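LP15968p (Drosophila melanogaster, PDB 3MN8) releases C-terminal arginine and lysine residues from peptides and proteins as a zinc-dependent carboxypeptidase, processing growth factors, peptide hormones and neuropeptides. Local coordinates at residues H39-S42 against Q43-E47; G107-L110 against L111-M114; A314-L317 against P318-Q322. All blocks are in the same frame, centred on the assembly; numbering follows the deposited sequence.

Contact 1. Residues H39-S42 against Q43-E47; sequences HYAS and QEQLE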
loop_
_atom_site.group_PDB
_atom_site.type_symbol
_atom_site.label_atom_id
_atom_site.label_comp_id
_atom_site.label_asym_id
_atom_site.label_seq_id
_atom_site.Cartn_x
_atom_site.Cartn_y
_atom_site.Cartn_z
ATOM N N HIS A 39 6.350 18.379 14.704
ATOM C CA HIS A 39 5.521 17.913 15.804
ATOM C C HIS A 39 4.646 16.744 15.341
ATOM O O HIS A 39 4.389 16.575 14.143
ATOM C CB HIS A 39 4.662 19.063 16.348
ATOM C CG HIS A 39 3.485 19.407 15.482
ATOM N ND1 HIS A 39 3.623 19.899 14.206
ATOM C CD2 HIS A 39 2.157 19.339 15.728
ATOM C CE1 HIS A 39 2.419 20.112 13.691
ATOM N NE2 HIS A 39 1.516 19.786 14.590
ATOM N N TYR A 40 4.194 15.929 16.284
ATOM C CA TYR A 40 3.308 14.824 15.922
ATOM C C TYR A 40 1.854 15.278 15.901
ATOM O O TYR A 40 1.367 15.851 16.873
ATOM C CB TYR A 40 3.509 13.620 16.858
ATOM C CG TYR A 40 4.752 12.805 16.533
ATOM C CD1 TYR A 40 5.873 12.837 17.355
ATOM C CD2 TYR A 40 4.811 12.023 15.388
ATOM C CE1 TYR A 40 7.007 12.100 17.046
ATOM C CE2 TYR A 40 5.939 11.289 15.077
ATOM C CZ TYR A 40 7.030 11.331 15.905
ATOM O OH TYR A 40 8.145 10.601 15.568
ATOM N N ALA A 41 1.167 15.041 14.790
ATOM C CA ALA A 41 -0.235 15.444 14.680
ATOM C C ALA A 41 -1.150 14.512 15.493
ATOM O O ALA A 41 -1.106 13.290 15.351
ATOM C CB ALA A 41 -0.665 15.497 13.225
ATOM N N SER A 42 -1.964 15.111 16.360
ATOM C CA SER A 42 -2.893 14.343 17.184
ATOM C C SER A 42 -4.084 13.889 16.353
ATOM O O SER A 42 -4.237 14.294 15.206
ATOM C CB SER A 42 -3.384 15.181 18.370
ATOM O OG SER A 42 -4.258 16.216 17.947
ATOM N N GLN A 43 -4.934 13.057 16.934
ATOM C CA GLN A 43 -6.175 12.689 16.272
ATOM C C GLN A 43 -6.935 13.941 15.852
ATOM O O GLN A 43 -7.320 14.060 14.698
ATOM C CB GLN A 43 -7.050 11.840 17.191
ATOM C CG GLN A 43 -8.296 11.299 16.522
ATOM C CD GLN A 43 -7.982 10.385 15.338
ATOM O OE1 GLN A 43 -6.927 9.742 15.282
ATOM N NE2 GLN A 43 -8.911 10.315 14.389
ATOM N N GLU A 44 -7.147 14.880 16.775
ATOM C CA GLU A 44 -7.853 16.108 16.413
ATOM C C GLU A 44 -7.114 16.864 15.304
ATOM O O GLU A 44 -7.726 17.335 14.350
ATOM C CB GLU A 44 -8.074 17.030 17.618
ATOM C CG GLU A 44 -9.029 18.190 17.310
ATOM C CD GLU A 44 -8.768 19.445 18.134
ATOM O OE1 GLU A 44 -7.946 19.391 19.076
ATOM O OE2 GLU A 44 -9.391 20.490 17.834
ATOM N N GLN A 45 -5.795 16.973 15.430
ATOM C CA GLN A 45 -5.003 17.703 14.445
ATOM C C GLN A 45 -5.076 17.073 13.069
ATOM O O GLN A 45 -5.001 17.768 12.054
ATOM C CB GLN A 45 -3.553 17.829 14.897
ATOM C CG GLN A 45 -3.404 18.766 16.094
ATOM C CD GLN A 45 -2.011 19.327 16.226
ATOM O OE1 GLN A 45 -1.054 18.587 16.435
ATOM N NE2 GLN A 45 -1.887 20.640 16.104
ATOM N N LEU A 46 -5.236 15.754 13.043
ATOM C CA LEU A 46 -5.338 15.006 11.787
ATOM C C LEU A 46 -6.685 15.199 11.070
ATOM O O LEU A 46 -6.729 15.492 9.882
ATOM C CB LEU A 46 -5.076 13.517 12.043
ATOM C CG LEU A 46 -5.382 12.556 10.895
ATOM C CD1 LEU A 46 -4.607 12.975 9.649
ATOM C CD2 LEU A 46 -5.060 11.122 11.290
ATOM N N GLU A 47 -7.777 15.025 11.805
ATOM C CA GLU A 47 -9.109 15.236 11.267
ATOM C C GLU A 47 -9.218 16.662 10.752
ATOM O O GLU A 47 -9.722 16.900 9.645
ATOM C CB GLU A 47 -10.174 14.959 12.337
ATOM C CG GLU A 47 -10.253 13.494 12.772
ATOM C CD GLU A 47 -11.170 13.283 13.960
ATOM O OE1 GLU A 47 -11.434 14.268 14.685
ATOM O OE2 GLU A 47 -11.621 12.139 14.182
#
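Gln45 folds back from the first turn of helix 43-56 over the residues that lead into it, and its side chain can be followed atom by atom. Gln45 CB faces Ala41 CB at 4.1 Å and also lies against Ser42. With CG set beside the backbone N (chi1 -69°), Gln45 CG rests on Ser42 OG at 3.3 Å. The chain then runs out extended, so that CD comes in the ring plane at the edge of His39, which reaches from the opposite direction. Gln45 OE1 stands 3.4 Å from His39 CD2, and at the other tip Gln45 NE2 is 3.8 Å from His39 NE2. The amide is turned 63° against the imidazole; His39 ND1, for its part, is bonded to Gln37 O.

Ser42 OG accepts from Gln45 N at 3.0 Å in a nearly straight capping bond, while Ser42 O receives Leu46 N at 2.8 Å, the first regular turn. Within the first turn, Gln43 NE2 reaches Glu47 OE2 at 3.3 Å, from above the carboxylate plane; both ends also have weak bonds to Asn74. The arrangement is a serine N-cap, here opening helix 43-56 of the M14 carboxypeptidase domain.

Contact 2. Residues G107-L110 against L111-M114; sequences GRQL and LVYM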
loop_
_atom_site.group_PDB
_atom_site.type_symbol
_atom_site.label_atom_id
_atom_site.label_comp_id
_atom_site.label_asym_id
_atom_site.label_seq_id
_atom_site.Cartn_x
_atom_site.Cartn_y
_atom_site.Cartn_z
ATOM N N GLY A 107 5.972 6.719 10.064
ATOM C CA GLY A 107 5.114 6.549 8.900
ATOM C C GLY A 107 3.891 7.438 8.992
ATOM O O GLY A 107 3.483 8.078 8.011
ATOM N N ARG A 108 3.302 7.468 10.185
ATOM C CA ARG A 108 2.178 8.351 10.474
ATOM C C ARG A 108 2.455 9.740 9.934
ATOM O O ARG A 108 1.732 10.236 9.068
ATOM C CB ARG A 108 1.904 8.426 11.982
ATOM C CG ARG A 108 1.121 9.657 12.372
ATOM C CD ARG A 108 0.933 9.814 13.875
ATOM N NE ARG A 108 -0.232 9.077 14.344
ATOM C CZ ARG A 108 -1.382 9.593 14.777
ATOM N NH1 ARG A 108 -1.590 10.902 14.846
ATOM N NH2 ARG A 108 -2.337 8.758 15.161
ATOM N N GLN A 109 3.516 10.362 10.434
ATOM C CA GLN A 109 3.826 11.741 10.054
ATOM C C GLN A 109 4.228 11.878 8.595
ATOM O O GLN A 109 3.898 12.890 7.958
ATOM C CB GLN A 109 4.899 12.352 10.958
ATOM C CG GLN A 109 4.338 13.037 12.180
ATOM C CD GLN A 109 3.219 13.983 11.829
ATOM O OE1 GLN A 109 2.083 13.822 12.285
ATOM N NE2 GLN A 109 3.526 14.978 11.010
ATOM N N LEU A 110 4.925 10.870 8.065
ATOM C CA LEU A 110 5.314 10.890 6.653
ATOM C C LEU A 110 4.110 10.951 5.707
ATOM O O LEU A 110 4.163 11.593 4.647
ATOM C CB LEU A 110 6.185 9.688 6.304
ATOM C CG LEU A 110 7.609 9.709 6.870
ATOM C CD1 LEU A 110 8.377 8.521 6.338
ATOM C CD2 LEU A 110 8.326 10.976 6.499
ATOM N N LEU A 111 3.024 10.283 6.087
ATOM C CA LEU A 111 1.831 10.292 5.258
ATOM C C LEU A 111 1.113 11.616 5.395
ATOM O O LEU A 111 0.505 12.103 4.448
ATOM C CB LEU A 111 0.901 9.144 5.628
ATOM C CG LEU A 111 1.371 7.780 5.135
ATOM C CD1 LEU A 111 0.341 6.699 5.444
ATOM C CD2 LEU A 111 1.631 7.879 3.640
ATOM N N VAL A 112 1.181 12.206 6.580
ATOM C CA VAL A 112 0.596 13.514 6.790
ATOM C C VAL A 112 1.333 14.506 5.910
ATOM O O VAL A 112 0.717 15.315 5.213
ATOM C CB VAL A 112 0.697 13.920 8.258
ATOM C CG1 VAL A 112 0.579 15.422 8.402
ATOM C CG2 VAL A 112 -0.384 13.196 9.070
ATOM N N TYR A 113 2.659 14.418 5.929
ATOM C CA TYR A 113 3.512 15.195 5.026
ATOM C C TYR A 113 3.212 14.977 3.527
ATOM O O TYR A 113 3.108 15.930 2.759
ATOM C CB TYR A 113 4.984 14.869 5.299
ATOM C CG TYR A 113 5.501 15.357 6.638
ATOM C CD1 TYR A 113 6.643 14.797 7.211
ATOM C CD2 TYR A 113 4.859 16.384 7.324
ATOM C CE1 TYR A 113 7.129 15.247 8.435
ATOM C CE2 TYR A 113 5.337 16.841 8.547
ATOM C CZ TYR A 113 6.468 16.264 9.095
ATOM O OH TYR A 113 6.938 16.708 10.305
ATOM N N MET A 114 3.092 13.723 3.109
ATOM C CA MET A 114 2.803 13.429 1.710
ATOM C C MET A 114 1.527 14.136 1.230
ATOM O O MET A 114 1.546 14.823 0.218
ATOM C CB MET A 114 2.719 11.912 1.479
ATOM C CG MET A 114 2.392 11.497 0.030
ATOM S SD MET A 114 3.642 11.966 -1.208
ATOM C CE MET A 114 5.082 11.202 -0.458
#
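Two successive turns of helix 106-121, which begins just after the zinc ligand Glu104 in the M14 peptidase domain, make this contact, with Gln109 and Tyr113 meeting one turn apart. Four backbone bonds of the i to i+4 kind carry the helix through. The straightest runs from Tyr113 N to Gln109 O, 2.8 Å at 171°, and Met114 N to Leu110 O is equally short. Leu111 N is shared: it bonds Gly107 O and, weakly, Arg108 O.

Tyr113 keeps CG beside its backbone N (chi1 -68°), which swings the ring back over the preceding turn. One ring face receives Gln109 O, 3.2 Å above the plane and displaced toward the rim, with CG the nearest ring atom. The Gln109 side chain, bent at chi2, brings NE2 to 3.6 Å from Tyr113 CE2 and almost as near CZ, its amide nearly perpendicular to the ring at 82°. Val112 lies alongside Gln109, CG1 being 4.0 Å from NE2. Leu110 adds an apolar touch, CD2 to Tyr113 CD1 at 4.2 Å. Beyond this helix, Leu317 packs on Tyr113, and Phe34 meets its ring.

An alanine in place of Tyr113 would keep the main-chain bond but would probably leave Gln109 O and NE2 without their aromatic cover and open a gap beside Leu110 and Leu317.

Every residue here is buried, yet the amide of Gln109 is not left to apolar company, since OE1 accepts from Ala41 N. That bond probably fixes the turn of the amide and, with it, the side on which NE2 meets the tyrosine, so that one buried amide ties the loop at Ala41 to helix 106-121 while its NE2 end rests by the ring.

Contact 3. Residues A314-L317 against P318-Q322; sequences ASTL and PQEWQ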
loop_
_atom_site.group_PDB
_atom_site.type_symbol
_atom_site.label_atom_id
_atom_site.label_comp_id
_atom_site.label_asym_id
_atom_site.label_seq_id
_atom_site.Cartn_x
_atom_site.Cartn_y
_atom_site.Cartn_z
ATOM N N ALA A 314 10.022 14.771 17.360
ATOM C CA ALA A 314 9.630 15.588 16.217
ATOM C C ALA A 314 10.805 16.086 15.359
ATOM O O ALA A 314 10.761 15.999 14.134
ATOM C CB ALA A 314 8.779 16.760 16.684
ATOM N N SER A 315 11.844 16.611 16.002
ATOM C CA SER A 315 12.979 17.214 15.292
ATOM C C SER A 315 13.562 16.247 14.277
ATOM O O SER A 315 14.220 16.654 13.318
ATOM C CB SER A 315 14.072 17.664 16.280
ATOM O OG SER A 315 14.618 16.560 16.997
ATOM N N THR A 316 13.316 14.962 14.514
ATOM C CA THR A 316 13.748 13.895 13.628
ATOM C C THR A 316 12.952 13.916 12.328
ATOM O O THR A 316 13.488 13.620 11.253
ATOM C CB THR A 316 13.580 12.524 14.316
ATOM O OG1 THR A 316 14.767 12.220 15.054
ATOM C CG2 THR A 316 13.336 11.423 13.306
ATOM N N LEU A 317 11.681 14.293 12.437
ATOM C CA LEU A 317 10.713 14.197 11.345
ATOM C C LEU A 317 11.130 14.843 10.017
ATOM O O LEU A 317 10.925 14.256 8.945
ATOM C CB LEU A 317 9.362 14.750 11.796
ATOM C CG LEU A 317 8.768 14.177 13.086
ATOM C CD1 LEU A 317 7.526 14.976 13.465
ATOM C CD2 LEU A 317 8.451 12.673 12.977
ATOM N N PRO A 318 11.687 16.062 10.068
ATOM C CA PRO A 318 12.094 16.695 8.813
ATOM C C PRO A 318 13.125 15.879 8.038
ATOM O O PRO A 318 13.005 15.788 6.812
ATOM C CB PRO A 318 12.675 18.021 9.278
ATOM C CG PRO A 318 11.891 18.335 10.508
ATOM C CD PRO A 318 11.715 17.011 11.190
ATOM N N GLN A 319 14.102 15.290 8.733
ATOM C CA GLN A 319 15.067 14.354 8.119
ATOM C C GLN A 319 14.418 13.101 7.493
ATOM O O GLN A 319 14.739 12.698 6.355
ATOM C CB GLN A 319 16.108 13.895 9.151
ATOM C CG GLN A 319 17.393 14.710 9.183
ATOM C CD GLN A 319 17.534 15.517 10.463
ATOM O OE1 GLN A 319 18.641 15.711 10.971
ATOM N NE2 GLN A 319 16.403 15.986 10.995
ATOM N N GLU A 320 13.531 12.470 8.261
ATOM C CA GLU A 320 12.808 11.301 7.788
ATOM C C GLU A 320 12.067 11.651 6.511
ATOM O O GLU A 320 11.992 10.839 5.582
ATOM C CB GLU A 320 11.828 10.790 8.848
ATOM C CG GLU A 320 12.485 10.398 10.181
ATOM C CD GLU A 320 13.443 9.200 10.074
ATOM O OE1 GLU A 320 13.682 8.705 8.951
ATOM O OE2 GLU A 320 13.957 8.747 11.126
ATOM N N TRP A 321 11.531 12.866 6.448
ATOM C CA TRP A 321 10.835 13.284 5.234
ATOM C C TRP A 321 11.758 13.285 4.010
ATOM O O TRP A 321 11.411 12.727 2.966
ATOM C CB TRP A 321 10.157 14.652 5.392
ATOM C CG TRP A 321 9.739 15.212 4.061
ATOM C CD1 TRP A 321 10.334 16.227 3.384
ATOM C CD2 TRP A 321 8.668 14.743 3.224
ATOM N NE1 TRP A 321 9.696 16.439 2.190
ATOM C CE2 TRP A 321 8.669 15.540 2.063
ATOM C CE3 TRP A 321 7.709 13.726 3.344
ATOM C CZ2 TRP A 321 7.744 15.357 1.025
ATOM C CZ3 TRP A 321 6.788 13.553 2.314
ATOM C CH2 TRP A 321 6.813 14.366 1.174
ATOM N N GLN A 322 12.931 13.900 4.141
ATOM C CA GLN A 322 13.845 14.026 3.010
ATOM C C GLN A 322 14.360 12.680 2.503
ATOM O O GLN A 322 14.610 12.521 1.306
ATOM C CB GLN A 322 15.017 14.942 3.347
ATOM C CG GLN A 322 15.172 16.084 2.369
ATOM C CD GLN A 322 14.035 17.081 2.465
ATOM O OE1 GLN A 322 13.508 17.543 1.449
ATOM N NE2 GLN A 322 13.643 17.414 3.692
#
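The backbone passes from helical torsions at Ala314 to Thr316 straight into helix 317-333, with Glu320 N bonded to Thr316 O at 3.2 Å and 167°, and Trp321 N to Leu317 O at 2.9 Å.

Thr316 and Glu320, one turn apart, carry the side-chain part. The Thr316 methyl CG2 lies anti to the backbone N, beside the carbonyl carbon, and crosses the chain of Glu320, 3.4 Å from CG and 3.5 Å from OE2. Glu320 bends at chi2 and thereby curls its carboxylate back past that methyl; OE1 has a long, weak ion pair with Arg323. Glu320 CG also lies 3.5 Å from Thr316 O.

Pro318 occupies the first turn of helix 317-333, the last helix before the strands of the transthyretin-like domain. Proline suits such a place, because an amide in the first turn has no carbonyl four residues back within the helix to bond. Its ring reaches back toward the lead-in residues: Pro318 CD lies 3.3 Å from Ser315 O, and Pro38 from the N-terminal loop touches the same ring. Beside it Gln319 swings NE2 back to 3.3 Å from Ser315 O, while its CB rests near Thr316 O.

Leu317 turns its branched end from this turn toward Tyr40, Gln109 and Tyr113. Trp321, its CG held anti to the backbone N, sends the indole away from Leu317 toward helix 106-121, where Met114 and Tyr117 meet it; Phe34 meets the ring edge-to-face, and NE1 bonds Glu32 OE1.

From the N terminus, contact 1 takes the incoming loop into helix 43-56, contact 2 runs along helix 106-121 after the first strands of the central sheet, and contact 3 leads from the loop beyond strand 300-305 into helix 317-333. Each joins adjoining residues, and they follow in series, none nested or crossed. None closes a long loop; they are brought together by touches between them: Tyr40 CD2 packs on Gln109 CG at 3.4 Å, Tyr40 OH lies 3.3 Å from Leu317 CD2, and Trp321 CE3 reaches Tyr113 CB at 3.5 Å. The N-terminal loop, helix 106-121 and helix 317-333 thus meet on one side of the M14 domain.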